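Side-chain contacts in DNA repair protein PprA (Deinococcus deserti, PDB 6MC8), which binds DNA, is linked to radiation-induced DNA damage repair and genome segregation, and is associated with filament formation: residues V149-R152 with G156-R159; R182-R185 with L190-E193; A262-T267 with Q281-E286. The protein carries 2 engineered substitutions. One frame throughout, in Å; residues are numbered along the deposited sequence.

Contact 1 (V149-R152 with G156-R159); sequences VTLR and GQLR
Q157, at the start of helix 156-163, reaches back over the three-residue linker to L151 and R152. Its CB lies 4.1 Å from CD2 of L151. CG stands anti to the carbonyl carbon (chi1 -84°) and the chain runs on extended, which carries the amide to the far segment. There NE2, with CD behind it, lies over one face of the R152 guanidinium, CD offset toward the rim. The two flat groups are tilted 54° against each other, so this is not a parallel stack. NE2 of Q157 and NH1 of R152, both donors, meet at 3.0 Å without a bond. OE1 lies 3.3 Å from both CA and CD2 of L151. It also accepts a weak hydrogen bond from R152 N at 3.3 Å. A water donates to OE1 of Q157 at 2.9 Å and also to the R152 carbonyl O. Beside the amide, the L151 and L158 side chains cross at about a right angle, CD2 to CG at 3.8 Å. L151 and L158 also touch T170 of strand 168-176, and V149 packs on D164 of the second subunit. The contact thus sits beside the dimer interface. The polar link between the segments runs through OE1, with one weak bond and one shared water. NE2 adds no bond to R152, and the leucines supply the apolar packing.

Contact 2 (R182-R185 with L190-E193); sequences RTWR and LAVE
R182 and E193 lie side by side and point the same way, joined by a buried salt bridge. NE of R182 donates to OE1 of E193 at 2.9 Å, reaching it from above the carboxylate plane. NH2 of R182 donates to the same OE1 at 3.1 Å, on its syn lone pair. OE1 lies in the guanidinium plane, yet the carboxylate is turned 46° from it. On the same face of the sheet, CB of A191 sits over the six-membered ring of W184, 3.6 Å from its centroid, in a CH-pi contact. CZ3 of W184 touches CB of E193 at 3.7 Å. W184 has CG between its backbone N and carbonyl carbon (chi1 71°), which lays the indole across the neighbouring strand. The opposite face carries T183 and V192, OG1 to CG2 at 3.6 Å, and R185 with L190. The two strands form an antiparallel hairpin, with R182-E193 and W184-A191 as its hydrogen-bonded pairs. Farther out, S261 bonds OE2 of E193, and W172 packs on both R182 and E193. W277 bonds OG1 of T183, and the guanidinium of R185 is bonded to the carbonyls of L161, I162 and G271. One carboxylate oxygen therefore takes two arginine donors and the other a serine hydroxyl. With both charges buried, this network probably favours the ionised forms of R182 and E193.

Contact 3 (A262-T267 with Q281-E286); sequences AVVRET and QREATE
The strand segment A262-T267 and the helix segment Q281-E286 run roughly antiparallel, their axes 7.4 Å apart at closest and 151° between their directions. A262 and V264 both direct their side chains at the helix, while V263 between them turns the other way, onto W184. CB of A262 meets the carbonyl O of A284 at 3.4 Å. In return, CB of A284 lies 3.6 Å from the carbonyl O of A262. The same methyl of A284 packs against CG2 of V264 at 3.7 Å. The other branch of V264, CG1, is anti to the backbone N (chi1 176°) and comes 3.4 Å from OE1 of E283. E283 is extended, and its chain crosses V264 at a slant, CG and CD against CG2. Nearby, M280 touches V264 and L288 touches A262. The backbones are nearest at A262 and A284, CA to CA 5.3 Å, a closeness consistent with alanine at both places. Helix 274-304 thus lies against one face of the four-stranded sheet. The segments meet by van der Waals packing of methyls on methyls, on backbone carbonyls and on the E283 chain. Even the approach of OE1 to the V264 methyl is packing, not a polar bond.

How the contacts relate
Along the chain the three contacts follow in series; none nests in or crosses another. Contact 1 closes the three-residue linker that leads into helix 156-163. Contact 2 joins the two strands of hairpin 179-186/189-195 across its short connection. Contact 3 spans the 13 residues from strand 261-267 into helix 274-304. Contacts 2 and 3 touch directly, because strands 189-195 and 261-267 are neighbours in one sheet; L190 N probably bonds E266 O, and V192 N probably bonds V264 O. Contact 1 does not touch them but joins the sheet's far edge through backbone bonds of V149 to strand 168-176. W277 of helix 274-304 meets L158, L190 and V192, so it links contacts 1 and 2.

Contact 1 (V149-R152 with G156-R159)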
loop_
_atom_site.group_PDB
_atom_site.type_symbol
_atom_site.label_atom_id
_atom_site.label_comp_id
_atom_site.label_asym_id
_atom_site.label_seq_id
_atom_site.Cartn_x
_atom_site.Cartn_y
_atom_site.Cartn_z
ATOM N N VAL A 149 9.244 -5.773 7.305
ATOM C CA VAL A 149 9.708 -5.205 8.565
ATOM C C VAL A 149 10.554 -6.233 9.300
ATOM O O VAL A 149 10.144 -7.385 9.471
ATOM C CB VAL A 149 8.515 -4.758 9.426
ATOM C CG1 VAL A 149 8.980 -4.153 10.742
ATOM C CG2 VAL A 149 7.652 -3.792 8.665
ATOM N N THR A 150 11.736 -5.816 9.739
ATOM C CA THR A 150 12.543 -6.598 10.668
ATOM C C THR A 150 12.151 -6.158 12.073
ATOM O O THR A 150 12.528 -5.077 12.526
ATOM C CB THR A 150 14.030 -6.401 10.405
ATOM O OG1 THR A 150 14.337 -6.802 9.067
ATOM C CG2 THR A 150 14.848 -7.236 11.362
ATOM N N LEU A 151 11.379 -6.992 12.760
ATOM C CA LEU A 151 10.873 -6.625 14.073
ATOM C C LEU A 151 11.956 -6.749 15.135
ATOM O O LEU A 151 12.544 -7.818 15.320
ATOM C CB LEU A 151 9.668 -7.490 14.438
ATOM C CG LEU A 151 8.357 -7.251 13.686
ATOM C CD1 LEU A 151 7.345 -8.318 14.029
ATOM C CD2 LEU A 151 7.800 -5.893 14.031
ATOM N N ARG A 152 12.221 -5.648 15.820
ATOM C CA ARG A 152 13.073 -5.613 16.998
ATOM C C ARG A 152 12.214 -5.805 18.244
ATOM O O ARG A 152 11.005 -5.573 18.206
ATOM C CB ARG A 152 13.859 -4.299 16.999
ATOM C CG ARG A 152 13.041 -3.042 17.033
ATOM C CD ARG A 152 13.967 -1.842 17.107
ATOM N NE ARG A 152 13.242 -0.582 17.153
ATOM C CZ ARG A 152 12.996 0.162 16.085
ATOM N NH1 ARG A 152 13.451 -0.222 14.905
ATOM N NH2 ARG A 152 12.327 1.301 16.201
ATOM N N GLY A 156 6.228 -1.504 19.632
ATOM C CA GLY A 156 6.027 -0.139 19.174
ATOM C C GLY A 156 6.027 -0.018 17.664
ATOM O O GLY A 156 5.377 0.868 17.103
ATOM N N GLN A 157 6.781 -0.888 16.987
ATOM C CA GLN A 157 6.693 -0.978 15.533
ATOM C C GLN A 157 5.314 -1.443 15.090
ATOM O O GLN A 157 4.705 -0.840 14.203
ATOM C CB GLN A 157 7.768 -1.915 14.991
ATOM C CG GLN A 157 9.129 -1.293 14.776
ATOM C CD GLN A 157 10.174 -2.321 14.415
ATOM O OE1 GLN A 157 9.991 -3.501 14.654
ATOM N NE2 GLN A 157 11.237 -1.886 13.770
ATOM N N LEU A 158 4.796 -2.498 15.717
ATOM C CA LEU A 158 3.517 -3.065 15.301
ATOM C C LEU A 158 2.354 -2.152 15.652
ATOM O O LEU A 158 1.319 -2.191 14.986
ATOM C CB LEU A 158 3.323 -4.439 15.935
ATOM C CG LEU A 158 4.217 -5.536 15.375
ATOM C CD1 LEU A 158 4.133 -6.777 16.225
ATOM C CD2 LEU A 158 3.800 -5.841 13.952
ATOM N N ARG A 159 2.505 -1.322 16.683
ATOM C CA ARG A 159 1.415 -0.443 17.092
ATOM C C ARG A 159 1.165 0.646 16.058
ATOM O O ARG A 159 0.016 0.989 15.768
ATOM C CB ARG A 159 1.719 0.161 18.462
ATOM C CG ARG A 159 0.615 1.029 19.018
ATOM C CD ARG A 159 0.911 1.436 20.438
ATOM N NE ARG A 159 0.854 0.288 21.335
ATOM C CZ ARG A 159 -0.264 -0.166 21.891
ATOM N NH1 ARG A 159 -1.416 0.442 21.650
ATOM N NH2 ARG A 159 -0.231 -1.217 22.696
HETATM O O HOH W 1 9.189 -3.468 17.398
#

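Contact 2 (R182-R185 with L190-E193)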
loop_
_atom_site.group_PDB
_atom_site.type_symbol
_atom_site.label_atom_id
_atom_site.label_comp_id
_atom_site.label_asym_id
_atom_site.label_seq_id
_atom_site.Cartn_x
_atom_site.Cartn_y
_atom_site.Cartn_z
ATOM N N ARG A 182 4.388 -13.864 11.803
ATOM C CA ARG A 182 4.455 -12.652 11.002
ATOM C C ARG A 182 3.062 -12.062 10.839
ATOM O O ARG A 182 2.055 -12.764 10.931
ATOM C CB ARG A 182 5.095 -12.906 9.631
ATOM C CG ARG A 182 4.381 -13.902 8.746
ATOM C CD ARG A 182 5.194 -14.130 7.496
ATOM N NE ARG A 182 4.657 -15.177 6.641
ATOM C CZ ARG A 182 5.204 -15.546 5.491
ATOM N NH1 ARG A 182 6.298 -14.945 5.060
ATOM N NH2 ARG A 182 4.663 -16.515 4.773
ATOM N N THR A 183 3.024 -10.757 10.596
ATOM C CA THR A 183 1.798 -9.975 10.544
ATOM C C THR A 183 1.807 -9.119 9.286
ATOM O O THR A 183 2.832 -8.522 8.950
ATOM C CB THR A 183 1.671 -9.099 11.807
ATOM O OG1 THR A 183 1.524 -9.939 12.958
ATOM C CG2 THR A 183 0.498 -8.129 11.722
ATOM N N TRP A 184 0.679 -9.076 8.578
ATOM C CA TRP A 184 0.603 -8.245 7.390
ATOM C C TRP A 184 -0.806 -7.699 7.210
ATOM O O TRP A 184 -1.786 -8.291 7.667
ATOM C CB TRP A 184 1.054 -9.018 6.145
ATOM C CG TRP A 184 0.136 -10.092 5.648
ATOM C CD1 TRP A 184 -0.714 -10.008 4.590
ATOM C CD2 TRP A 184 -0.043 -11.398 6.201
ATOM N NE1 TRP A 184 -1.388 -11.186 4.429
ATOM C CE2 TRP A 184 -0.999 -12.057 5.409
ATOM C CE3 TRP A 184 0.514 -12.076 7.290
ATOM C CZ2 TRP A 184 -1.404 -13.364 5.661
ATOM C CZ3 TRP A 184 0.107 -13.370 7.538
ATOM C CH2 TRP A 184 -0.846 -13.996 6.733
ATOM N N ARG A 185 -0.886 -6.545 6.554
ATOM C CA ARG A 185 -2.140 -5.944 6.127
ATOM C C ARG A 185 -2.169 -5.875 4.607
ATOM O O ARG A 185 -1.182 -5.481 3.983
ATOM C CB ARG A 185 -2.331 -4.542 6.724
ATOM C CG ARG A 185 -3.575 -3.820 6.209
ATOM C CD ARG A 185 -3.827 -2.474 6.850
ATOM N NE ARG A 185 -4.309 -2.605 8.214
ATOM C CZ ARG A 185 -3.655 -2.176 9.279
ATOM N NH1 ARG A 185 -2.489 -1.570 9.136
ATOM N NH2 ARG A 185 -4.170 -2.342 10.485
ATOM N N LEU A 190 -6.332 -7.149 8.110
ATOM C CA LEU A 190 -5.177 -7.452 8.941
ATOM C C LEU A 190 -5.087 -8.959 9.115
ATOM O O LEU A 190 -6.103 -9.628 9.311
ATOM C CB LEU A 190 -5.275 -6.776 10.310
ATOM C CG LEU A 190 -4.085 -6.968 11.254
ATOM C CD1 LEU A 190 -2.851 -6.287 10.710
ATOM C CD2 LEU A 190 -4.394 -6.492 12.649
ATOM N N ALA A 191 -3.878 -9.495 9.031
ATOM C CA ALA A 191 -3.689 -10.932 9.104
ATOM C C ALA A 191 -2.418 -11.269 9.864
ATOM O O ALA A 191 -1.465 -10.488 9.880
ATOM C CB ALA A 191 -3.647 -11.540 7.714
ATOM N N VAL A 192 -2.414 -12.437 10.496
ATOM C CA VAL A 192 -1.265 -12.924 11.246
ATOM C C VAL A 192 -1.138 -14.427 11.015
ATOM O O VAL A 192 -2.140 -15.152 10.990
ATOM C CB VAL A 192 -1.370 -12.557 12.746
ATOM C CG1 VAL A 192 -2.635 -13.084 13.378
ATOM C CG2 VAL A 192 -0.159 -13.037 13.521
ATOM N N GLU A 193 0.086 -14.880 10.767
ATOM C CA GLU A 193 0.394 -16.285 10.561
ATOM C C GLU A 193 1.239 -16.768 11.726
ATOM O O GLU A 193 2.143 -16.062 12.169
ATOM C CB GLU A 193 1.138 -16.500 9.241
ATOM C CG GLU A 193 1.455 -17.949 8.926
ATOM C CD GLU A 193 2.206 -18.113 7.631
ATOM O OE1 GLU A 193 2.517 -17.095 6.988
ATOM O OE2 GLU A 193 2.487 -19.261 7.250
#

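Contact 3 (A262-T267 with Q281-E286)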
loop_
_atom_site.group_PDB
_atom_site.type_symbol
_atom_site.label_atom_id
_atom_site.label_comp_id
_atom_site.label_asym_id
_atom_site.label_seq_id
_atom_site.Cartn_x
_atom_site.Cartn_y
_atom_site.Cartn_z
ATOM N N ALA A 262 -1.226 -21.603 10.780
ATOM C CA ALA A 262 -2.596 -21.205 11.055
ATOM C C ALA A 262 -2.686 -19.697 10.895
ATOM O O ALA A 262 -1.858 -18.962 11.436
ATOM C CB ALA A 262 -3.043 -21.624 12.458
ATOM N N VAL A 263 -3.682 -19.240 10.143
ATOM C CA VAL A 263 -3.821 -17.835 9.788
ATOM C C VAL A 263 -5.144 -17.311 10.331
ATOM O O VAL A 263 -6.195 -17.929 10.130
ATOM C CB VAL A 263 -3.735 -17.634 8.259
ATOM C CG1 VAL A 263 -3.890 -16.172 7.893
ATOM C CG2 VAL A 263 -2.430 -18.181 7.718
ATOM N N VAL A 264 -5.092 -16.175 11.023
ATOM C CA VAL A 264 -6.279 -15.464 11.482
ATOM C C VAL A 264 -6.326 -14.115 10.777
ATOM O O VAL A 264 -5.325 -13.392 10.745
ATOM C CB VAL A 264 -6.287 -15.295 13.012
ATOM C CG1 VAL A 264 -7.478 -14.475 13.459
ATOM C CG2 VAL A 264 -6.326 -16.639 13.684
ATOM N N ARG A 265 -7.481 -13.784 10.204
ATOM C CA ARG A 265 -7.668 -12.548 9.463
ATOM C C ARG A 265 -8.765 -11.705 10.100
ATOM O O ARG A 265 -9.664 -12.222 10.766
ATOM C CB ARG A 265 -8.013 -12.830 8.000
ATOM C CG ARG A 265 -6.872 -13.441 7.220
ATOM C CD ARG A 265 -7.276 -13.751 5.800
ATOM N NE ARG A 265 -6.182 -14.339 5.038
ATOM C CZ ARG A 265 -5.934 -15.639 4.969
ATOM N NH1 ARG A 265 -6.695 -16.499 5.625
ATOM N NH2 ARG A 265 -4.919 -16.080 4.250
ATOM N N GLU A 266 -8.673 -10.396 9.894
ATOM C CA GLU A 266 -9.630 -9.442 10.429
ATOM C C GLU A 266 -9.805 -8.289 9.454
ATOM O O GLU A 266 -8.830 -7.663 9.040
ATOM C CB GLU A 266 -9.182 -8.903 11.784
ATOM C CG GLU A 266 -10.160 -7.929 12.402
ATOM C CD GLU A 266 -11.465 -8.574 12.806
ATOM O OE1 GLU A 266 -11.466 -9.759 13.187
ATOM O OE2 GLU A 266 -12.503 -7.897 12.720
ATOM N N THR A 267 -11.052 -8.010 9.101
ATOM C CA THR A 267 -11.387 -6.956 8.159
ATOM C C THR A 267 -12.166 -5.858 8.867
ATOM O O THR A 267 -12.926 -6.117 9.801
ATOM C CB THR A 267 -12.216 -7.500 6.996
ATOM O OG1 THR A 267 -13.463 -7.995 7.492
ATOM C CG2 THR A 267 -11.488 -8.635 6.317
ATOM N N GLN A 281 -3.258 -13.445 17.087
ATOM C CA GLN A 281 -2.093 -14.316 17.182
ATOM C C GLN A 281 -2.303 -15.409 18.220
ATOM O O GLN A 281 -1.872 -16.553 18.029
ATOM C CB GLN A 281 -0.856 -13.488 17.524
ATOM C CG GLN A 281 0.421 -14.285 17.531
ATOM C CD GLN A 281 1.616 -13.455 17.879
ATOM O OE1 GLN A 281 1.497 -12.270 18.157
ATOM N NE2 GLN A 281 2.783 -14.074 17.879
ATOM N N ARG A 282 -2.967 -15.072 19.326
ATOM C CA ARG A 282 -3.254 -16.052 20.364
ATOM C C ARG A 282 -4.269 -17.078 19.878
ATOM O O ARG A 282 -4.236 -18.240 20.293
ATOM C CB ARG A 282 -3.751 -15.329 21.614
ATOM C CG ARG A 282 -3.826 -16.158 22.878
ATOM C CD ARG A 282 -4.324 -15.311 24.046
ATOM N NE ARG A 282 -3.441 -14.179 24.317
ATOM C CZ ARG A 282 -3.792 -12.903 24.178
ATOM N NH1 ARG A 282 -5.016 -12.589 23.781
ATOM N NH2 ARG A 282 -2.920 -11.942 24.441
ATOM N N GLU A 283 -5.175 -16.663 18.987
ATOM C CA GLU A 283 -6.077 -17.610 18.341
ATOM C C GLU A 283 -5.321 -18.534 17.397
ATOM O O GLU A 283 -5.560 -19.744 17.387
ATOM C CB GLU A 283 -7.174 -16.862 17.583
ATOM C CG GLU A 283 -8.141 -17.761 16.831
ATOM C CD GLU A 283 -9.178 -16.989 16.048
ATOM O OE1 GLU A 283 -9.159 -15.747 16.105
ATOM O OE2 GLU A 283 -10.003 -17.624 15.364
ATOM N N ALA A 284 -4.396 -17.981 16.609
ATOM C CA ALA A 284 -3.683 -18.771 15.612
ATOM C C ALA A 284 -2.720 -19.756 16.260
ATOM O O ALA A 284 -2.490 -20.845 15.728
ATOM C CB ALA A 284 -2.936 -17.848 14.653
ATOM N N THR A 285 -2.154 -19.391 17.410
ATOM C CA THR A 285 -1.270 -20.298 18.132
ATOM C C THR A 285 -2.053 -21.464 18.728
ATOM O O THR A 285 -1.626 -22.620 18.643
ATOM C CB THR A 285 -0.517 -19.522 19.215
ATOM O OG1 THR A 285 0.265 -18.491 18.604
ATOM C CG2 THR A 285 0.403 -20.430 20.001
ATOM N N GLU A 286 -3.217 -21.177 19.317
ATOM C CA GLU A 286 -4.083 -22.237 19.823
ATOM C C GLU A 286 -4.662 -23.078 18.694
ATOM O O GLU A 286 -4.887 -24.280 18.864
ATOM C CB GLU A 286 -5.207 -21.643 20.674
ATOM C CG GLU A 286 -4.791 -21.229 22.071
ATOM C CD GLU A 286 -4.560 -22.423 22.990
ATOM O OE1 GLU A 286 -5.288 -23.428 22.859
ATOM O OE2 GLU A 286 -3.650 -22.360 23.840
#